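Local coordinates for eukaryotic translation initiation factor 4 gamma 5 (Trypanosoma cruzi, PDB 6OZU), which probably acts as a scaffold in translation initiation, its MIF4G domain being of the helical-repeat kind that binds eIF4A-type helicases in related eIF4G proteins, at residues V148-V153 / R202-E207; Y65-V70 / F143-V148; R97-A102 / N137-L142. All blocks are in the same frame, centred on the assembly; numbering follows the deposited sequence.

Interaction 1: residues V148-V153 / R202-E207; sequences VREKVV and RAVLEE
Glu150 meets Val204 where the first turn of helix 150-162 faces helix 194-208. CG of Glu150 lies 3.5 Å from CG2 of Val204, and the two side chains run alongside each other, pointing opposite ways. The Glu150 chain is extended beyond CG (chi2 -174°). This carries the carboxylate alongside the valine, with OE2 3.8 Å from the same CG2. OE2 also comes within 3.9 Å of Ala203 CB. The aliphatic part of the glutamate thus does apolar work, while its acid group stays at the margin of the contact. One turn further on, the CG1 atoms of Val153 and Val204 approach to 4.5 Å, a looser contact. With CG1 of Val204 anti to the backbone N (chi1 166°), CG1 faces Val153 and CG2 faces Glu150. The contact joins helix 150-162 to helix 194-208 within the all-helical MIF4G domain, a fold of the HEAT-repeat kind. Helix 150-162 starts just after Arg149, its N-cap residue, whose O accepts a bond from Val152 N at 3.0 Å. At the outer margin, OE2 of Glu150 and OE2 of Glu207 stand 4.2 Å apart. These like charges would be expected to repel if both are ionised. A long, weak ion pair from Glu150 OE1 to Lys200 may offset this in part. Deeper in, Val204 also packs on Leu154 and Leu157, and Val153 rests on Phe143 of helix 118-144.

Interaction 2: residues Y65-V70 / F143-V148; sequences YYVKLV and FTHGLV
Lys68 and His145 make the polar link between helix 63-76 and the turn that follows helix 118-144. NZ of Lys68 donates to NE2 of His145 at 3.0 Å and lies only 3° out of the ring plane. A bend at the end of the lysine chain (chi4 66°) brings NZ round to that nitrogen. CG of Lys68 also lies at the ring edge, 3.5 Å from NE2. On the far side of the imidazole, ND1 is 3.1 Å from OG1 of Thr144 in a hydrogen bond. Both ring nitrogens are therefore engaged, which should fix the rotation of the ring. Acceptance of the lysine bond by NE2 is consistent with a neutral histidine. The helix end itself is a Schellman motif with Gly146, at positive phi, as its C-prime residue. Gly146 N bonds to Phe143 O at 3.2 Å and Leu147 N reaches back to Leu142 O. The chain turns so that His145 and Leu147 both face helix 63-76. Apolar contacts fill the remainder. CG1 of Val67 makes a CH-pi contact over one face of the His145 ring, 3.7 Å from the centroid and 26° off the normal. CD1 of Leu147 sits between two valines, 3.7 Å from Val67 CG1 and 3.8 Å from Val70 CG1. Val67 packs further on Phe138 and Leu141, while Leu147 leans on Leu142.

Interaction 3: residues R97-A102 / N137-L142; sequences RTFENA and NFLGLL
The Phe99 ring is held between a methyl of its own helix and a leucine of the other. CD1 of Leu139 makes a CH-pi contact over one face, 3.8 Å from the ring centroid and 16° off the normal. CG2 of Thr98 lies over the opposite face, offset toward the rim. Leu142 CD1 comes in at the edge, near the ring plane and 3.9 Å from CE2 of Phe99. The same methyl lies over one face of the Phe138 ring, 3.7 Å above its centre, and so serves two aromatic groups at once. Thr98 CG2 reaches the edge of the Phe138 ring at CD2, 4.2 Å away. CZ of Phe99 approaches that CD2 as well, at 4.1 Å. CZ of Phe99 also touches the base of Leu139, 3.7 Å from its CA. In Leu139, chi2 of 75° sets CD1 over the Phe99 face. Thr98 turns its hydroxyl back to Gln94 O in its own helix, leaving the methyl for the apolar side. Phe138 meets Phe51 edge-to-face, and Val152 and Val156 of helix 150-162 close on Phe99 and Leu139. The two segments run roughly antiparallel, at 148°, with their axes 11.6 Å apart. This wide spacing is bridged by large side chains in a buried layer of the MIF4G helical-repeat fold.

In the fold
Interaction 3 is the core contact, its centre about 4 Å from the centre of the chain, and all its touching residues are buried and meet through apolar groups. Interactions 1 and 2 are partly buried and mix charged or polar groups with apolar ones; in interaction 2 the polar groups attract, in interaction 1 two glutamate carboxylates lie near each other across the contact. Interactions 2 and 3 both use helix 118-144: its late turns face helix 82-112, while the turn just beyond its C-terminal end meets helix 63-76. The Schellman turn joins them through Leu142. Val148 is common to interactions 1 and 2 and leads from that helix end into helix 150-162.

Interaction 1: residues V148-V153 / R202-E207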
loop_
_atom_site.group_PDB
_atom_site.type_symbol
_atom_site.label_atom_id
_atom_site.label_comp_id
_atom_site.label_asym_id
_atom_site.label_seq_id
_atom_site.Cartn_x
_atom_site.Cartn_y
_atom_site.Cartn_z
ATOM N N VAL A 148 -2.415 -2.124 6.869
ATOM C CA VAL A 148 -3.380 -2.673 5.923
ATOM C C VAL A 148 -3.468 -4.176 6.150
ATOM O O VAL A 148 -2.449 -4.832 6.445
ATOM C CB VAL A 148 -3.098 -2.279 4.444
ATOM C CG1 VAL A 148 -1.891 -3.010 3.862
ATOM C CG2 VAL A 148 -4.321 -2.502 3.577
ATOM N N ARG A 149 -4.688 -4.714 6.025
ATOM C CA ARG A 149 -4.975 -6.133 6.217
ATOM C C ARG A 149 -4.337 -6.957 5.104
ATOM O O ARG A 149 -4.344 -6.534 3.950
ATOM C CB ARG A 149 -6.501 -6.376 6.228
ATOM C CG ARG A 149 -7.308 -5.574 7.249
ATOM C CD ARG A 149 -8.760 -5.424 6.813
ATOM N NE ARG A 149 -9.657 -5.463 7.961
ATOM C CZ ARG A 149 -10.982 -5.383 7.891
ATOM N NH1 ARG A 149 -11.587 -5.236 6.715
ATOM N NH2 ARG A 149 -11.715 -5.431 8.996
ATOM N N GLU A 150 -3.829 -8.148 5.446
ATOM C CA GLU A 150 -3.232 -9.118 4.515
ATOM C C GLU A 150 -4.226 -9.387 3.353
ATOM O O GLU A 150 -3.805 -9.494 2.203
ATOM C CB GLU A 150 -2.929 -10.421 5.281
ATOM C CG GLU A 150 -1.678 -11.176 4.842
ATOM C CD GLU A 150 -1.453 -12.533 5.494
ATOM O OE1 GLU A 150 -1.075 -12.564 6.687
ATOM O OE2 GLU A 150 -1.624 -13.566 4.807
ATOM N N LYS A 151 -5.544 -9.418 3.666
ATOM C CA LYS A 151 -6.675 -9.622 2.738
ATOM C C LYS A 151 -6.794 -8.540 1.659
ATOM O O LYS A 151 -7.239 -8.842 0.554
ATOM C CB LYS A 151 -8.030 -9.748 3.473
ATOM C CG LYS A 151 -8.020 -9.794 5.007
ATOM C CD LYS A 151 -9.388 -9.346 5.531
ATOM C CE LYS A 151 -9.776 -9.902 6.880
ATOM N NZ LYS A 151 -10.271 -11.305 6.786
ATOM N N VAL A 152 -6.432 -7.287 1.982
ATOM C CA VAL A 152 -6.459 -6.159 1.033
ATOM C C VAL A 152 -5.347 -6.347 -0.003
ATOM O O VAL A 152 -5.585 -6.208 -1.207
ATOM C CB VAL A 152 -6.362 -4.780 1.746
ATOM C CG1 VAL A 152 -6.271 -3.618 0.744
ATOM C CG2 VAL A 152 -7.550 -4.575 2.692
ATOM N N VAL A 153 -4.150 -6.705 0.483
ATOM C CA VAL A 153 -2.966 -6.986 -0.315
ATOM C C VAL A 153 -3.270 -8.121 -1.306
ATOM O O VAL A 153 -3.033 -7.959 -2.502
ATOM C CB VAL A 153 -1.732 -7.270 0.585
ATOM C CG1 VAL A 153 -0.441 -7.384 -0.252
ATOM C CG2 VAL A 153 -1.589 -6.186 1.650
ATOM N N ARG A 202 4.760 -13.643 1.797
ATOM C CA ARG A 202 5.020 -14.978 1.235
ATOM C C ARG A 202 3.725 -15.804 1.265
ATOM O O ARG A 202 3.412 -16.477 0.285
ATOM C CB ARG A 202 6.166 -15.671 1.996
ATOM C CG ARG A 202 6.549 -17.018 1.442
ATOM C CD ARG A 202 7.466 -17.779 2.378
ATOM N NE ARG A 202 7.941 -19.032 1.791
ATOM C CZ ARG A 202 7.324 -20.208 1.822
ATOM N NH1 ARG A 202 6.113 -20.318 2.348
ATOM N NH2 ARG A 202 7.895 -21.276 1.280
ATOM N N ALA A 203 2.977 -15.714 2.371
ATOM C CA ALA A 203 1.683 -16.369 2.592
ATOM C C ALA A 203 0.627 -15.932 1.562
ATOM O O ALA A 203 -0.146 -16.768 1.095
ATOM C CB ALA A 203 1.189 -16.066 3.993
ATOM N N VAL A 204 0.609 -14.626 1.214
ATOM C CA VAL A 204 -0.276 -14.000 0.221
ATOM C C VAL A 204 -0.002 -14.611 -1.156
ATOM O O VAL A 204 -0.943 -14.990 -1.856
ATOM C CB VAL A 204 -0.135 -12.448 0.241
ATOM C CG1 VAL A 204 -0.765 -11.786 -0.990
ATOM C CG2 VAL A 204 -0.753 -11.887 1.500
ATOM N N LEU A 205 1.286 -14.745 -1.515
ATOM C CA LEU A 205 1.691 -15.340 -2.779
ATOM C C LEU A 205 1.362 -16.809 -2.844
ATOM O O LEU A 205 1.071 -17.291 -3.933
ATOM C CB LEU A 205 3.172 -15.081 -3.120
ATOM C CG LEU A 205 3.655 -13.625 -3.106
ATOM C CD1 LEU A 205 5.102 -13.565 -3.477
ATOM C CD2 LEU A 205 2.828 -12.734 -4.032
ATOM N N GLU A 206 1.366 -17.515 -1.699
ATOM C CA GLU A 206 1.004 -18.941 -1.620
ATOM C C GLU A 206 -0.497 -19.115 -1.848
ATOM O O GLU A 206 -0.892 -20.109 -2.449
ATOM C CB GLU A 206 1.418 -19.574 -0.283
ATOM C CG GLU A 206 2.903 -19.884 -0.157
ATOM C CD GLU A 206 3.440 -21.080 -0.926
ATOM O OE1 GLU A 206 4.540 -20.947 -1.505
ATOM O OE2 GLU A 206 2.779 -22.143 -0.950
ATOM N N GLU A 207 -1.329 -18.146 -1.391
ATOM C CA GLU A 207 -2.775 -18.136 -1.607
ATOM C C GLU A 207 -3.130 -17.968 -3.076
ATOM O O GLU A 207 -3.980 -18.698 -3.579
ATOM C CB GLU A 207 -3.459 -17.058 -0.777
ATOM C CG GLU A 207 -3.828 -17.545 0.598
ATOM C CD GLU A 207 -4.549 -16.539 1.466
ATOM O OE1 GLU A 207 -5.779 -16.688 1.659
ATOM O OE2 GLU A 207 -3.872 -15.611 1.967
#

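Interaction 2: residues Y65-V70 / F143-V148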
loop_
_atom_site.group_PDB
_atom_site.type_symbol
_atom_site.label_atom_id
_atom_site.label_comp_id
_atom_site.label_asym_id
_atom_site.label_seq_id
_atom_site.Cartn_x
_atom_site.Cartn_y
_atom_site.Cartn_z
ATOM N N TYR A 65 7.296 8.293 5.761
ATOM C CA TYR A 65 7.182 9.178 6.923
ATOM C C TYR A 65 5.735 9.450 7.286
ATOM O O TYR A 65 5.440 9.550 8.470
ATOM C CB TYR A 65 7.973 10.489 6.745
ATOM C CG TYR A 65 9.442 10.253 6.494
ATOM C CD1 TYR A 65 10.293 9.864 7.526
ATOM C CD2 TYR A 65 9.978 10.365 5.212
ATOM C CE1 TYR A 65 11.643 9.604 7.292
ATOM C CE2 TYR A 65 11.326 10.115 4.965
ATOM C CZ TYR A 65 12.157 9.742 6.010
ATOM O OH TYR A 65 13.483 9.484 5.769
ATOM N N TYR A 66 4.840 9.585 6.270
ATOM C CA TYR A 66 3.401 9.806 6.438
ATOM C C TYR A 66 2.821 8.591 7.121
ATOM O O TYR A 66 2.048 8.722 8.077
ATOM C CB TYR A 66 2.684 9.979 5.084
ATOM C CG TYR A 66 3.174 11.111 4.219
ATOM C CD1 TYR A 66 3.731 12.257 4.781
ATOM C CD2 TYR A 66 3.055 11.055 2.837
ATOM C CE1 TYR A 66 4.167 13.315 3.985
ATOM C CE2 TYR A 66 3.536 12.082 2.028
ATOM C CZ TYR A 66 4.073 13.220 2.607
ATOM O OH TYR A 66 4.520 14.248 1.813
ATOM N N VAL A 67 3.212 7.407 6.619
ATOM C CA VAL A 67 2.812 6.093 7.098
ATOM C C VAL A 67 3.345 5.877 8.537
ATOM O O VAL A 67 2.609 5.356 9.373
ATOM C CB VAL A 67 3.213 5.013 6.051
ATOM C CG1 VAL A 67 3.167 3.620 6.621
ATOM C CG2 VAL A 67 2.320 5.086 4.818
ATOM N N LYS A 68 4.566 6.377 8.852
ATOM C CA LYS A 68 5.151 6.304 10.202
ATOM C C LYS A 68 4.430 7.211 11.221
ATOM O O LYS A 68 4.489 6.942 12.426
ATOM C CB LYS A 68 6.653 6.598 10.174
ATOM C CG LYS A 68 7.487 5.395 9.766
ATOM C CD LYS A 68 8.965 5.740 9.650
ATOM C CE LYS A 68 9.743 4.642 8.988
ATOM N NZ LYS A 68 9.350 4.465 7.574
ATOM N N LEU A 69 3.752 8.276 10.730
ATOM C CA LEU A 69 2.979 9.216 11.546
ATOM C C LEU A 69 1.660 8.564 11.938
ATOM O O LEU A 69 1.193 8.770 13.053
ATOM C CB LEU A 69 2.730 10.547 10.805
ATOM C CG LEU A 69 3.913 11.522 10.691
ATOM C CD1 LEU A 69 3.595 12.652 9.732
ATOM C CD2 LEU A 69 4.324 12.089 12.056
ATOM N N VAL A 70 1.084 7.748 11.028
ATOM C CA VAL A 70 -0.162 7.004 11.224
ATOM C C VAL A 70 0.071 5.892 12.267
ATOM O O VAL A 70 -0.779 5.693 13.135
ATOM C CB VAL A 70 -0.760 6.486 9.882
ATOM C CG1 VAL A 70 -2.025 5.653 10.119
ATOM C CG2 VAL A 70 -1.061 7.646 8.933
ATOM N N PHE A 143 1.493 -1.949 4.252
ATOM C CA PHE A 143 1.724 -3.356 4.597
ATOM C C PHE A 143 2.962 -3.587 5.480
ATOM O O PHE A 143 2.865 -4.284 6.481
ATOM C CB PHE A 143 1.773 -4.228 3.332
ATOM C CG PHE A 143 1.796 -5.700 3.615
ATOM C CD1 PHE A 143 0.708 -6.322 4.227
ATOM C CD2 PHE A 143 2.920 -6.464 3.309
ATOM C CE1 PHE A 143 0.726 -7.680 4.490
ATOM C CE2 PHE A 143 2.945 -7.822 3.588
ATOM C CZ PHE A 143 1.840 -8.423 4.168
ATOM N N THR A 144 4.100 -2.987 5.133
ATOM C CA THR A 144 5.353 -3.101 5.895
ATOM C C THR A 144 5.266 -2.437 7.290
ATOM O O THR A 144 6.044 -2.777 8.185
ATOM C CB THR A 144 6.530 -2.586 5.068
ATOM O OG1 THR A 144 6.281 -1.236 4.710
ATOM C CG2 THR A 144 6.794 -3.425 3.807
ATOM N N HIS A 145 4.297 -1.513 7.474
ATOM C CA HIS A 145 4.040 -0.799 8.729
ATOM C C HIS A 145 2.794 -1.328 9.476
ATOM O O HIS A 145 2.367 -0.723 10.457
ATOM C CB HIS A 145 3.962 0.708 8.469
ATOM C CG HIS A 145 5.253 1.311 8.018
ATOM N ND1 HIS A 145 5.886 0.888 6.863
ATOM C CD2 HIS A 145 5.963 2.331 8.551
ATOM C CE1 HIS A 145 6.979 1.633 6.753
ATOM N NE2 HIS A 145 7.063 2.524 7.732
ATOM N N GLY A 146 2.259 -2.465 9.011
ATOM C CA GLY A 146 1.114 -3.171 9.582
ATOM C C GLY A 146 -0.203 -2.420 9.613
ATOM O O GLY A 146 -1.065 -2.720 10.440
ATOM N N LEU A 147 -0.373 -1.455 8.697
ATOM C CA LEU A 147 -1.554 -0.585 8.601
ATOM C C LEU A 147 -2.651 -1.064 7.636
ATOM O O LEU A 147 -3.699 -0.431 7.579
ATOM C CB LEU A 147 -1.123 0.857 8.234
ATOM C CG LEU A 147 -0.307 1.591 9.267
ATOM C CD1 LEU A 147 0.168 2.908 8.724
ATOM C CD2 LEU A 147 -1.099 1.773 10.569
ATOM N N VAL A 148 -2.415 -2.124 6.869
ATOM C CA VAL A 148 -3.380 -2.673 5.923
ATOM C C VAL A 148 -3.468 -4.176 6.150
ATOM O O VAL A 148 -2.449 -4.832 6.445
ATOM C CB VAL A 148 -3.098 -2.279 4.444
ATOM C CG1 VAL A 148 -1.891 -3.010 3.862
ATOM C CG2 VAL A 148 -4.321 -2.502 3.577
#

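Interaction 3: residues R97-A102 / N137-L142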
loop_
_atom_site.group_PDB
_atom_site.type_symbol
_atom_site.label_atom_id
_atom_site.label_comp_id
_atom_site.label_asym_id
_atom_site.label_seq_id
_atom_site.Cartn_x
_atom_site.Cartn_y
_atom_site.Cartn_z
ATOM N N ARG A 97 -11.450 2.406 0.042
ATOM C CA ARG A 97 -11.731 3.421 -0.957
ATOM C C ARG A 97 -10.566 3.635 -1.920
ATOM O O ARG A 97 -10.766 3.605 -3.134
ATOM C CB ARG A 97 -12.207 4.728 -0.317
ATOM C CG ARG A 97 -12.823 5.664 -1.349
ATOM C CD ARG A 97 -13.090 7.062 -0.814
ATOM N NE ARG A 97 -12.865 8.114 -1.816
ATOM C CZ ARG A 97 -13.681 8.396 -2.828
ATOM N NH1 ARG A 97 -13.384 9.373 -3.675
ATOM N NH2 ARG A 97 -14.810 7.714 -2.993
ATOM N N THR A 98 -9.351 3.804 -1.389
ATOM C CA THR A 98 -8.120 3.973 -2.150
ATOM C C THR A 98 -7.848 2.823 -3.139
ATOM O O THR A 98 -7.457 3.088 -4.288
ATOM C CB THR A 98 -6.957 4.110 -1.154
ATOM O OG1 THR A 98 -7.193 5.259 -0.349
ATOM C CG2 THR A 98 -5.580 4.219 -1.832
ATOM N N PHE A 99 -7.969 1.556 -2.684
ATOM C CA PHE A 99 -7.604 0.434 -3.554
ATOM C C PHE A 99 -8.786 -0.035 -4.400
ATOM O O PHE A 99 -8.560 -0.609 -5.472
ATOM C CB PHE A 99 -6.875 -0.697 -2.787
ATOM C CG PHE A 99 -5.632 -0.142 -2.123
ATOM C CD1 PHE A 99 -4.608 0.427 -2.883
ATOM C CD2 PHE A 99 -5.538 -0.066 -0.734
ATOM C CE1 PHE A 99 -3.502 1.022 -2.266
ATOM C CE2 PHE A 99 -4.417 0.531 -0.117
ATOM C CZ PHE A 99 -3.413 1.063 -0.889
ATOM N N GLU A 100 -10.016 0.348 -4.020
ATOM C CA GLU A 100 -11.219 0.094 -4.831
ATOM C C GLU A 100 -11.164 1.047 -6.052
ATOM O O GLU A 100 -11.495 0.643 -7.168
ATOM C CB GLU A 100 -12.472 0.411 -4.037
ATOM C CG GLU A 100 -13.387 -0.764 -3.772
ATOM C CD GLU A 100 -14.679 -0.323 -3.101
ATOM O OE1 GLU A 100 -15.580 0.168 -3.819
ATOM O OE2 GLU A 100 -14.777 -0.435 -1.860
ATOM N N ASN A 101 -10.735 2.310 -5.817
ATOM C CA ASN A 101 -10.542 3.336 -6.841
ATOM C C ASN A 101 -9.474 2.873 -7.798
ATOM O O ASN A 101 -9.718 2.899 -9.009
ATOM C CB ASN A 101 -10.105 4.679 -6.222
ATOM C CG ASN A 101 -11.160 5.434 -5.468
ATOM O OD1 ASN A 101 -12.365 5.199 -5.595
ATOM N ND2 ASN A 101 -10.722 6.359 -4.636
ATOM N N ALA A 102 -8.290 2.434 -7.257
ATOM C CA ALA A 102 -7.186 1.915 -8.052
ATOM C C ALA A 102 -7.637 0.746 -8.935
ATOM O O ALA A 102 -7.319 0.759 -10.112
ATOM C CB ALA A 102 -6.025 1.527 -7.160
ATOM N N ASN A 137 2.846 1.641 -4.507
ATOM C CA ASN A 137 3.878 2.030 -3.531
ATOM C C ASN A 137 3.234 2.176 -2.130
ATOM O O ASN A 137 3.647 1.499 -1.175
ATOM C CB ASN A 137 4.605 3.334 -3.943
ATOM C CG ASN A 137 5.705 3.767 -2.985
ATOM O OD1 ASN A 137 6.504 2.954 -2.497
ATOM N ND2 ASN A 137 5.771 5.061 -2.692
ATOM N N PHE A 138 2.164 2.980 -2.050
ATOM C CA PHE A 138 1.413 3.190 -0.826
ATOM C C PHE A 138 0.960 1.854 -0.190
ATOM O O PHE A 138 1.197 1.666 1.009
ATOM C CB PHE A 138 0.254 4.135 -1.084
ATOM C CG PHE A 138 -0.525 4.574 0.140
ATOM C CD1 PHE A 138 0.129 4.877 1.334
ATOM C CD2 PHE A 138 -1.894 4.752 0.079
ATOM C CE1 PHE A 138 -0.580 5.327 2.447
ATOM C CE2 PHE A 138 -2.596 5.217 1.188
ATOM C CZ PHE A 138 -1.936 5.493 2.368
ATOM N N LEU A 139 0.393 0.908 -0.991
ATOM C CA LEU A 139 -0.027 -0.416 -0.501
ATOM C C LEU A 139 1.123 -1.156 0.216
ATOM O O LEU A 139 0.903 -1.736 1.284
ATOM C CB LEU A 139 -0.599 -1.288 -1.644
ATOM C CG LEU A 139 -1.158 -2.676 -1.236
ATOM C CD1 LEU A 139 -2.524 -2.568 -0.531
ATOM C CD2 LEU A 139 -1.271 -3.587 -2.434
ATOM N N GLY A 140 2.327 -1.092 -0.372
ATOM C CA GLY A 140 3.553 -1.682 0.162
ATOM C C GLY A 140 3.991 -1.074 1.477
ATOM O O GLY A 140 4.288 -1.794 2.428
ATOM N N LEU A 141 4.007 0.253 1.551
ATOM C CA LEU A 141 4.342 0.969 2.785
ATOM C C LEU A 141 3.319 0.759 3.917
ATOM O O LEU A 141 3.713 0.661 5.090
ATOM C CB LEU A 141 4.510 2.449 2.497
ATOM C CG LEU A 141 5.685 2.759 1.600
ATOM C CD1 LEU A 141 5.463 3.999 0.858
ATOM C CD2 LEU A 141 6.957 2.795 2.369
ATOM N N LEU A 142 2.016 0.659 3.577
ATOM C CA LEU A 142 0.985 0.413 4.590
ATOM C C LEU A 142 1.188 -0.992 5.137
ATOM O O LEU A 142 1.088 -1.199 6.342
ATOM C CB LEU A 142 -0.440 0.538 4.018
ATOM C CG LEU A 142 -0.989 1.922 3.669
ATOM C CD1 LEU A 142 -2.232 1.798 2.820
ATOM C CD2 LEU A 142 -1.339 2.725 4.922
#